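Local coordinates for protein cytochrome P450 (Zobellia galactanivorans, PDB 6G5O) that binds an iron-containing protoporphyrin IX within the mainly helical fold of the cytochrome P450 family, at residues Val257-Arg262 and Lys316-Val321; Ile261-Pro266 and Ala298-Ala303. All coordinates share one frame; numbering follows the deposited sequence.

Interaction 1: Val257-Arg262 and Lys316-Val321; sequences VEEMIR and KVNPHV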
ATOM      1  N   VAL A 257     -13.398  -4.594  -3.457  1.00 22.55           N
ATOM      2  CA  VAL A 257     -12.144  -3.871  -3.227  1.00 24.57           C
ATOM      3  C   VAL A 257     -11.358  -4.545  -2.125  1.00 24.56           C
ATOM      4  O   VAL A 257     -10.146  -4.747  -2.267  1.00 24.31           O
ATOM      5  CB  VAL A 257     -12.361  -2.352  -2.951  1.00 26.60           C
ATOM      6  CG1 VAL A 257     -11.094  -1.705  -2.380  1.00 26.15           C
ATOM      7  CG2 VAL A 257     -12.746  -1.632  -4.239  1.00 26.29           C
ATOM      8  N   GLU A 258     -12.045  -4.933  -1.048  1.00 25.80           N
ATOM      9  CA  GLU A 258     -11.369  -5.570   0.080  1.00 26.82           C
ATOM     10  C   GLU A 258     -10.836  -6.933  -0.344  1.00 30.07           C
ATOM     11  O   GLU A 258      -9.806  -7.412   0.163  1.00 29.74           O
ATOM     12  CB  GLU A 258     -12.293  -5.747   1.291  1.00 25.22           C
ATOM     13  CG  GLU A 258     -12.727  -4.450   1.937  1.00 27.98           C
ATOM     14  CD  GLU A 258     -11.572  -3.495   2.296  1.00 29.04           C
ATOM     15  OE1 GLU A 258     -10.609  -3.891   2.996  1.00 32.56           O
ATOM     16  OE2 GLU A 258     -11.657  -2.312   1.885  1.00 29.50           O
ATOM     17  N   GLU A 259     -11.560  -7.596  -1.241  1.00 28.15           N
ATOM     18  CA  GLU A 259     -11.117  -8.898  -1.666  1.00 28.28           C
ATOM     19  C   GLU A 259      -9.875  -8.773  -2.546  1.00 26.57           C
ATOM     20  O   GLU A 259      -8.978  -9.613  -2.490  1.00 28.29           O
ATOM     21  CB  GLU A 259     -12.252  -9.652  -2.401  1.00 29.60           C
ATOM     22  CG  GLU A 259     -11.834 -10.956  -3.068  1.00 27.83           C
ATOM     23  CD  GLU A 259     -11.466 -12.048  -2.119  1.00 29.23           C
ATOM     24  OE1 GLU A 259     -11.294 -11.792  -0.900  1.00 33.96           O
ATOM     25  OE2 GLU A 259     -11.375 -13.201  -2.580  1.00 26.25           O
ATOM     26  N   MET A 260      -9.839  -7.743  -3.379  1.00 28.01           N
ATOM     27  CA  MET A 260      -8.647  -7.454  -4.146  1.00 28.32           C
ATOM     28  C   MET A 260      -7.441  -7.083  -3.256  1.00 26.65           C
ATOM     29  O   MET A 260      -6.350  -7.550  -3.496  1.00 25.22           O
ATOM     30  CB  MET A 260      -8.962  -6.411  -5.173  1.00 32.93           C
ATOM     31  CG  MET A 260      -9.755  -7.056  -6.298  1.00 37.10           C
ATOM     32  SD  MET A 260      -9.955  -5.964  -7.675  1.00 41.37           S
ATOM     33  CE  MET A 260     -11.305  -6.823  -8.529  1.00 45.77           C
ATOM     34  N   ILE A 261      -7.643  -6.309  -2.212  1.00 22.77           N
ATOM     35  CA  ILE A 261      -6.536  -6.048  -1.310  1.00 23.71           C
ATOM     36  C   ILE A 261      -6.019  -7.324  -0.658  1.00 21.74           C
ATOM     37  O   ILE A 261      -4.837  -7.499  -0.505  1.00 23.41           O
ATOM     38  CB  ILE A 261      -6.899  -5.000  -0.234  1.00 22.94           C
ATOM     39  CG1 ILE A 261      -7.160  -3.633  -0.893  1.00 22.91           C
ATOM     40  CG2 ILE A 261      -5.796  -4.893   0.804  1.00 22.99           C
ATOM     41  CD1 ILE A 261      -6.056  -3.155  -1.811  1.00 22.94           C
ATOM     42  N   ARG A 262      -6.898  -8.210  -0.251  1.00 22.56           N
ATOM     43  CA  ARG A 262      -6.498  -9.498   0.340  1.00 24.08           C
ATOM     44  C   ARG A 262      -5.604 -10.334  -0.597  1.00 24.06           C
ATOM     45  O   ARG A 262      -4.513 -10.805  -0.235  1.00 21.66           O
ATOM     46  CB  ARG A 262      -7.747 -10.355   0.666  1.00 24.43           C
ATOM     47  CG  ARG A 262      -7.435 -11.666   1.384  1.00 24.07           C
ATOM     48  CD  ARG A 262      -8.629 -12.617   1.405  1.00 24.68           C
ATOM     49  NE  ARG A 262      -9.000 -13.100   0.065  1.00 24.70           N
ATOM     50  CZ  ARG A 262      -8.400 -14.111  -0.543  1.00 22.77           C
ATOM     51  NH1 ARG A 262      -7.413 -14.754   0.061  1.00 24.17           N
ATOM     52  NH2 ARG A 262      -8.769 -14.452  -1.759  1.00 23.20           N
ATOM     53  N   LYS A 316     -18.140 -11.703   1.984  1.00 31.44           N
ATOM     54  CA  LYS A 316     -18.575 -10.967   3.192  1.00 34.33           C
ATOM     55  C   LYS A 316     -17.640 -11.205   4.369  1.00 30.82           C
ATOM     56  O   LYS A 316     -17.349 -10.281   5.166  1.00 27.20           O
ATOM     57  CB  LYS A 316     -20.009 -11.338   3.639  1.00 39.43           C
ATOM     58  CG  LYS A 316     -21.062 -11.101   2.565  1.00 50.56           C
ATOM     59  CD  LYS A 316     -22.488 -11.416   2.994  1.00 56.52           C
ATOM     60  CE  LYS A 316     -23.053 -10.320   3.888  1.00 65.95           C
ATOM     61  NZ  LYS A 316     -24.536 -10.451   4.068  1.00 71.17           N
ATOM     62  N   VAL A 317     -17.204 -12.440   4.518  1.00 25.43           N
ATOM     63  CA  VAL A 317     -16.321 -12.773   5.643  1.00 28.34           C
ATOM     64  C   VAL A 317     -14.863 -12.628   5.209  1.00 27.15           C
ATOM     65  O   VAL A 317     -14.317 -13.532   4.597  1.00 26.87           O
ATOM     66  CB  VAL A 317     -16.566 -14.208   6.198  1.00 26.61           C
ATOM     67  CG1 VAL A 317     -15.694 -14.465   7.419  1.00 27.14           C
ATOM     68  CG2 VAL A 317     -18.056 -14.386   6.582  1.00 29.16           C
ATOM     69  N   ASN A 318     -14.225 -11.515   5.551  1.00 26.81           N
ATOM     70  CA  ASN A 318     -12.900 -11.203   4.985  1.00 24.78           C
ATOM     71  C   ASN A 318     -12.077 -10.424   5.989  1.00 23.59           C
ATOM     72  O   ASN A 318     -11.883  -9.215   5.825  1.00 26.08           O
ATOM     73  CB  ASN A 318     -13.088 -10.403   3.667  1.00 24.65           C
ATOM     74  CG  ASN A 318     -11.804 -10.157   2.921  1.00 23.04           C
ATOM     75  OD1 ASN A 318     -10.738 -10.617   3.334  1.00 22.74           O
ATOM     76  ND2 ASN A 318     -11.890  -9.429   1.819  1.00 22.53           N
ATOM     77  N   PRO A 319     -11.570 -11.114   7.031  1.00 24.31           N
ATOM     78  CA  PRO A 319     -10.691 -10.508   8.045  1.00 24.05           C
ATOM     79  C   PRO A 319      -9.238 -10.396   7.560  1.00 23.98           C
ATOM     80  O   PRO A 319      -8.333 -10.804   8.260  1.00 24.23           O
ATOM     81  CB  PRO A 319     -10.806 -11.473   9.227  1.00 22.36           C
ATOM     82  CG  PRO A 319     -10.967 -12.801   8.572  1.00 23.34           C
ATOM     83  CD  PRO A 319     -11.761 -12.565   7.292  1.00 24.11           C
ATOM     84  N   HIS A 320      -9.031  -9.835   6.355  1.00 24.78           N
ATOM     85  CA  HIS A 320      -7.688  -9.752   5.791  1.00 23.86           C
ATOM     86  C   HIS A 320      -6.795  -8.735   6.510  1.00 24.65           C
ATOM     87  O   HIS A 320      -7.264  -7.821   7.175  1.00 25.26           O
ATOM     88  CB  HIS A 320      -7.761  -9.413   4.309  1.00 26.52           C
ATOM     89  CG  HIS A 320      -8.119  -7.998   4.038  1.00 28.63           C
ATOM     90  ND1 HIS A 320      -7.176  -6.989   4.029  1.00 28.65           N
ATOM     91  CD2 HIS A 320      -9.316  -7.413   3.760  1.00 30.31           C
ATOM     92  CE1 HIS A 320      -7.786  -5.838   3.771  1.00 31.06           C
ATOM     93  NE2 HIS A 320      -9.078  -6.068   3.592  1.00 27.84           N
ATOM     94  N   VAL A 321      -5.502  -8.878   6.321  1.00 24.58           N
ATOM     95  CA  VAL A 321      -4.534  -7.994   6.918  1.00 24.14           C
ATOM     96  C   VAL A 321      -3.684  -7.276   5.848  1.00 23.66           C
ATOM     97  O   VAL A 321      -2.573  -6.850   6.129  1.00 21.15           O
ATOM     98  CB  VAL A 321      -3.649  -8.783   7.925  1.00 24.51           C
ATOM     99  CG1 VAL A 321      -4.425  -9.117   9.165  1.00 24.67           C
ATOM    100  CG2 VAL A 321      -3.134 -10.061   7.318  1.00 25.95           C
TER
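H320 and E258 meet edge to edge: NE2 of the imidazole donates to OE1 of E258 over 2.7 Å, close to straight at 165°. The acceptor lies in the ring plane and is reached on its anti side, and the carboxylate and ring planes are 22° apart. With chi1 at 74°, CG of H320 sits between its own backbone N and carbonyl carbon, which turns the ring in over the helix so that R262 N lies against one face. CE1 then rests on I261 CG2 at 3.7 Å, while CB packs on the aliphatic part of R262, 3.7 Å from its CG. Beside this, N318 reaches the same helical turn with its amide. ND2 makes a weak bond of 3.3 Å to the E258 carbonyl O, which already accepts R262 N within the helix, and OD1 lies 3.5 Å from CD of R262, near the plane of the guanidinium. One turn of helix thus presents a carboxylate, a carbonyl and an arginine stem to two loop side chains. Behind N318 stands a stronger pair: R262 grips E259 side-on, NE to OE1 at 2.8 Å and NH2 to OE2 at 3.0 Å, with both oxygens approached from above the carboxylate plane. R315 adds a second salt bridge to E259 OE1, so the buried carboxylate faces two arginines and is probably charged. R262 NH1 turns instead to N299 O, and E258 OE2 has R337 of helix 333-350 as its salt-bridge partner. G322 N makes a weak hydrogen bond to H320 ND1, in keeping with the NE2 proton directed at E258. E259 and R262 form the ExxR motif of the P450 K helix, completed by R315 as the family's Glu-Arg-Arg triad.

Interaction 2: Ile261-Pro266 and Ala298-Ala303; sequences IRYFSP and ANRDAA
Y263 carries the guanidinium of R300 flat on one face of its ring, the centres 4.1 Å apart and the planes only 10° from parallel. This offset cation-pi stack joins the last turn of the ExxR helix to the type I beta turn A298-D301 that follows helix 295-298. NH2 of R300 lies over the rim nearest CE1, and from there it also donates to the backbone O of Y263 at 3.1 Å, which sits at the guanidinium edge. The side chain of R300 bends at chi2 (-62°) to bring its flat end back onto the ring. L6, near the N terminus, hydrogen-bonds both partners of the stack, its N with Y263 OH and its O with R300 NH2. The neighbouring N299 grips the helix end with side chain and backbone alike. Its ND2 donates to OG of S265 across 2.8 Å, with OG in the amide plane. S265 leaves the helix with positive phi, and its hydroxyl gives its own proton to R262 O at 2.7 Å, approaching from above the carbonyl plane. A chain of hydrogen bonds therefore runs from amide through hydroxyl to the carbonyl of the final helical turn, all of it buried. The N299 carbonyl in turn takes NH1 of R262 at 2.7 Å; this nitrogen also reaches P308 O, so NH1 is shared by two carbonyls, while the arginine's charge is met by E259. The stems of R262 and N299 run antiparallel alongside each other, CG of R262 3.8 Å from CB of N299. A water joins the R300 side chain to the helix backbone, accepting from R300 NE at 2.8 Å and standing 3.0 Å from R262 O, the same oxygen that S265 OG uses.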
ATOM      1  N   ILE A 261      -7.643  -6.309  -2.212  1.00 22.77           N
ATOM      2  CA  ILE A 261      -6.536  -6.048  -1.310  1.00 23.71           C
ATOM      3  C   ILE A 261      -6.019  -7.324  -0.658  1.00 21.74           C
ATOM      4  O   ILE A 261      -4.837  -7.499  -0.505  1.00 23.41           O
ATOM      5  CB  ILE A 261      -6.899  -5.000  -0.234  1.00 22.94           C
ATOM      6  CG1 ILE A 261      -7.160  -3.633  -0.893  1.00 22.91           C
ATOM      7  CG2 ILE A 261      -5.796  -4.893   0.804  1.00 22.99           C
ATOM      8  CD1 ILE A 261      -6.056  -3.155  -1.811  1.00 22.94           C
ATOM      9  N   ARG A 262      -6.898  -8.210  -0.251  1.00 22.56           N
ATOM     10  CA  ARG A 262      -6.498  -9.498   0.340  1.00 24.08           C
ATOM     11  C   ARG A 262      -5.604 -10.334  -0.597  1.00 24.06           C
ATOM     12  O   ARG A 262      -4.513 -10.805  -0.235  1.00 21.66           O
ATOM     13  CB  ARG A 262      -7.747 -10.355   0.666  1.00 24.43           C
ATOM     14  CG  ARG A 262      -7.435 -11.666   1.384  1.00 24.07           C
ATOM     15  CD  ARG A 262      -8.629 -12.617   1.405  1.00 24.68           C
ATOM     16  NE  ARG A 262      -9.000 -13.100   0.065  1.00 24.70           N
ATOM     17  CZ  ARG A 262      -8.400 -14.111  -0.543  1.00 22.77           C
ATOM     18  NH1 ARG A 262      -7.413 -14.754   0.061  1.00 24.17           N
ATOM     19  NH2 ARG A 262      -8.769 -14.452  -1.759  1.00 23.20           N
ATOM     20  N   TYR A 263      -6.145 -10.556  -1.784  1.00 24.30           N
ATOM     21  CA  TYR A 263      -5.557 -11.435  -2.728  1.00 26.83           C
ATOM     22  C   TYR A 263      -4.283 -10.834  -3.271  1.00 27.19           C
ATOM     23  O   TYR A 263      -3.274 -11.521  -3.314  1.00 25.88           O
ATOM     24  CB  TYR A 263      -6.510 -11.740  -3.877  1.00 29.47           C
ATOM     25  CG  TYR A 263      -5.909 -12.665  -4.908  1.00 31.06           C
ATOM     26  CD1 TYR A 263      -5.874 -14.029  -4.707  1.00 32.43           C
ATOM     27  CD2 TYR A 263      -5.429 -12.168  -6.117  1.00 34.66           C
ATOM     28  CE1 TYR A 263      -5.338 -14.884  -5.674  1.00 33.88           C
ATOM     29  CE2 TYR A 263      -4.902 -12.998  -7.096  1.00 32.85           C
ATOM     30  CZ  TYR A 263      -4.845 -14.361  -6.857  1.00 35.61           C
ATOM     31  OH  TYR A 263      -4.305 -15.195  -7.801  1.00 38.82           O
ATOM     32  N   PHE A 264      -4.308  -9.573  -3.696  1.00 25.26           N
ATOM     33  CA  PHE A 264      -3.068  -8.945  -4.200  1.00 25.61           C
ATOM     34  C   PHE A 264      -2.034  -8.582  -3.137  1.00 25.19           C
ATOM     35  O   PHE A 264      -0.844  -8.617  -3.406  1.00 27.10           O
ATOM     36  CB  PHE A 264      -3.375  -7.739  -5.015  1.00 25.82           C
ATOM     37  CG  PHE A 264      -4.209  -8.031  -6.221  1.00 29.46           C
ATOM     38  CD1 PHE A 264      -3.895  -9.070  -7.069  1.00 30.45           C
ATOM     39  CD2 PHE A 264      -5.263  -7.223  -6.545  1.00 30.95           C
ATOM     40  CE1 PHE A 264      -4.651  -9.334  -8.195  1.00 31.24           C
ATOM     41  CE2 PHE A 264      -6.014  -7.495  -7.678  1.00 30.90           C
ATOM     42  CZ  PHE A 264      -5.729  -8.555  -8.473  1.00 30.20           C
ATOM     43  N   SER A 265      -2.490  -8.267  -1.935  1.00 24.52           N
ATOM     44  CA  SER A 265      -1.600  -7.902  -0.801  1.00 25.53           C
ATOM     45  C   SER A 265      -0.378  -7.106  -1.234  1.00 25.07           C
ATOM     46  O   SER A 265       0.745  -7.516  -1.031  1.00 25.28           O
ATOM     47  CB  SER A 265      -1.223  -9.142   0.017  1.00 25.61           C
ATOM     48  OG  SER A 265      -2.328  -9.641   0.793  1.00 24.76           O
ATOM     49  N   PRO A 266      -0.614  -5.923  -1.815  1.00 25.85           N
ATOM     50  CA  PRO A 266       0.430  -5.129  -2.454  1.00 27.39           C
ATOM     51  C   PRO A 266       1.588  -4.737  -1.556  1.00 28.95           C
ATOM     52  O   PRO A 266       2.692  -4.540  -2.073  1.00 35.72           O
ATOM     53  CB  PRO A 266      -0.324  -3.911  -2.968  1.00 26.43           C
ATOM     54  CG  PRO A 266      -1.759  -4.291  -2.941  1.00 25.53           C
ATOM     55  CD  PRO A 266      -1.892  -5.192  -1.781  1.00 24.96           C
ATOM     56  N   ALA A 298      -0.425 -14.456   5.254  1.00 27.34           N
ATOM     57  CA  ALA A 298      -1.537 -14.501   6.182  1.00 27.27           C
ATOM     58  C   ALA A 298      -2.866 -14.431   5.413  1.00 25.83           C
ATOM     59  O   ALA A 298      -3.809 -15.064   5.806  1.00 27.08           O
ATOM     60  CB  ALA A 298      -1.438 -13.390   7.208  1.00 26.59           C
ATOM     61  N   ASN A 299      -2.884 -13.722   4.299  1.00 24.47           N
ATOM     62  CA  ASN A 299      -4.081 -13.474   3.544  1.00 25.22           C
ATOM     63  C   ASN A 299      -4.439 -14.638   2.604  1.00 26.70           C
ATOM     64  O   ASN A 299      -5.455 -14.563   1.898  1.00 22.25           O
ATOM     65  CB  ASN A 299      -3.949 -12.159   2.763  1.00 24.80           C
ATOM     66  CG  ASN A 299      -4.232 -10.918   3.615  1.00 25.21           C
ATOM     67  OD1 ASN A 299      -4.824 -10.997   4.699  1.00 25.39           O
ATOM     68  ND2 ASN A 299      -3.834  -9.761   3.114  1.00 24.08           N
ATOM     69  N   ARG A 300      -3.583 -15.670   2.568  1.00 26.84           N
ATOM     70  CA  ARG A 300      -3.891 -16.932   1.876  1.00 30.95           C
ATOM     71  C   ARG A 300      -4.091 -18.132   2.848  1.00 33.33           C
ATOM     72  O   ARG A 300      -4.299 -19.236   2.401  1.00 32.47           O
ATOM     73  CB  ARG A 300      -2.780 -17.292   0.876  1.00 30.45           C
ATOM     74  CG  ARG A 300      -2.441 -16.233  -0.149  1.00 31.50           C
ATOM     75  CD  ARG A 300      -3.624 -15.927  -1.043  1.00 34.19           C
ATOM     76  NE  ARG A 300      -3.236 -14.995  -2.090  1.00 38.08           N
ATOM     77  CZ  ARG A 300      -2.811 -15.325  -3.305  1.00 37.44           C
ATOM     78  NH1 ARG A 300      -2.748 -16.578  -3.683  1.00 46.16           N
ATOM     79  NH2 ARG A 300      -2.468 -14.399  -4.163  1.00 35.19           N
ATOM     80  N   ASP A 301      -3.991 -17.908   4.159  1.00 32.93           N
ATOM     81  CA  ASP A 301      -4.152 -18.955   5.152  1.00 33.37           C
ATOM     82  C   ASP A 301      -5.478 -19.743   4.992  1.00 37.02           C
ATOM     83  O   ASP A 301      -6.576 -19.171   5.081  1.00 37.63           O
ATOM     84  CB  ASP A 301      -4.088 -18.343   6.545  1.00 34.33           C
ATOM     85  CG  ASP A 301      -3.782 -19.367   7.628  1.00 34.95           C
ATOM     86  OD1 ASP A 301      -4.181 -20.526   7.482  1.00 39.73           O
ATOM     87  OD2 ASP A 301      -3.154 -19.011   8.654  1.00 34.19           O
ATOM     88  N   ALA A 302      -5.380 -21.056   4.779  1.00 32.96           N
ATOM     89  CA  ALA A 302      -6.557 -21.854   4.453  1.00 32.65           C
ATOM     90  C   ALA A 302      -7.370 -22.251   5.681  1.00 32.24           C
ATOM     91  O   ALA A 302      -8.470 -22.750   5.522  1.00 29.59           O
ATOM     92  CB  ALA A 302      -6.183 -23.074   3.650  1.00 30.40           C
ATOM     93  N   ALA A 303      -6.854 -21.995   6.887  1.00 30.62           N
ATOM     94  CA  ALA A 303      -7.660 -22.126   8.101  1.00 32.17           C
ATOM     95  C   ALA A 303      -8.614 -20.937   8.286  1.00 34.08           C
ATOM     96  O   ALA A 303      -9.493 -20.998   9.164  1.00 36.92           O
ATOM     97  CB  ALA A 303      -6.767 -22.274   9.342  1.00 31.01           C
TER
HETATM   98  O   HOH W   1      -2.230 -12.746  -0.693  1.00 32.85           O

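Overall arrangement
Helix 253-264 comes first along the chain and supplies one side of both contacts. Beyond P266 the chain runs through 31 residues, 15 of them in strands, before A298-A303 returns to the helix end and closes interaction 2. It then continues to K316-V321, which closes the longer loop of interaction 1 one turn further back along the helix. The shorter loop is therefore nested inside the longer, and the two share I261 and R262. Their centres are about 8 Å apart, and V321 N probably bonds N299 OD1, linking the two returning segments. I261, shared by both, touches the HEM, so the tied helix also borders the haem pocket.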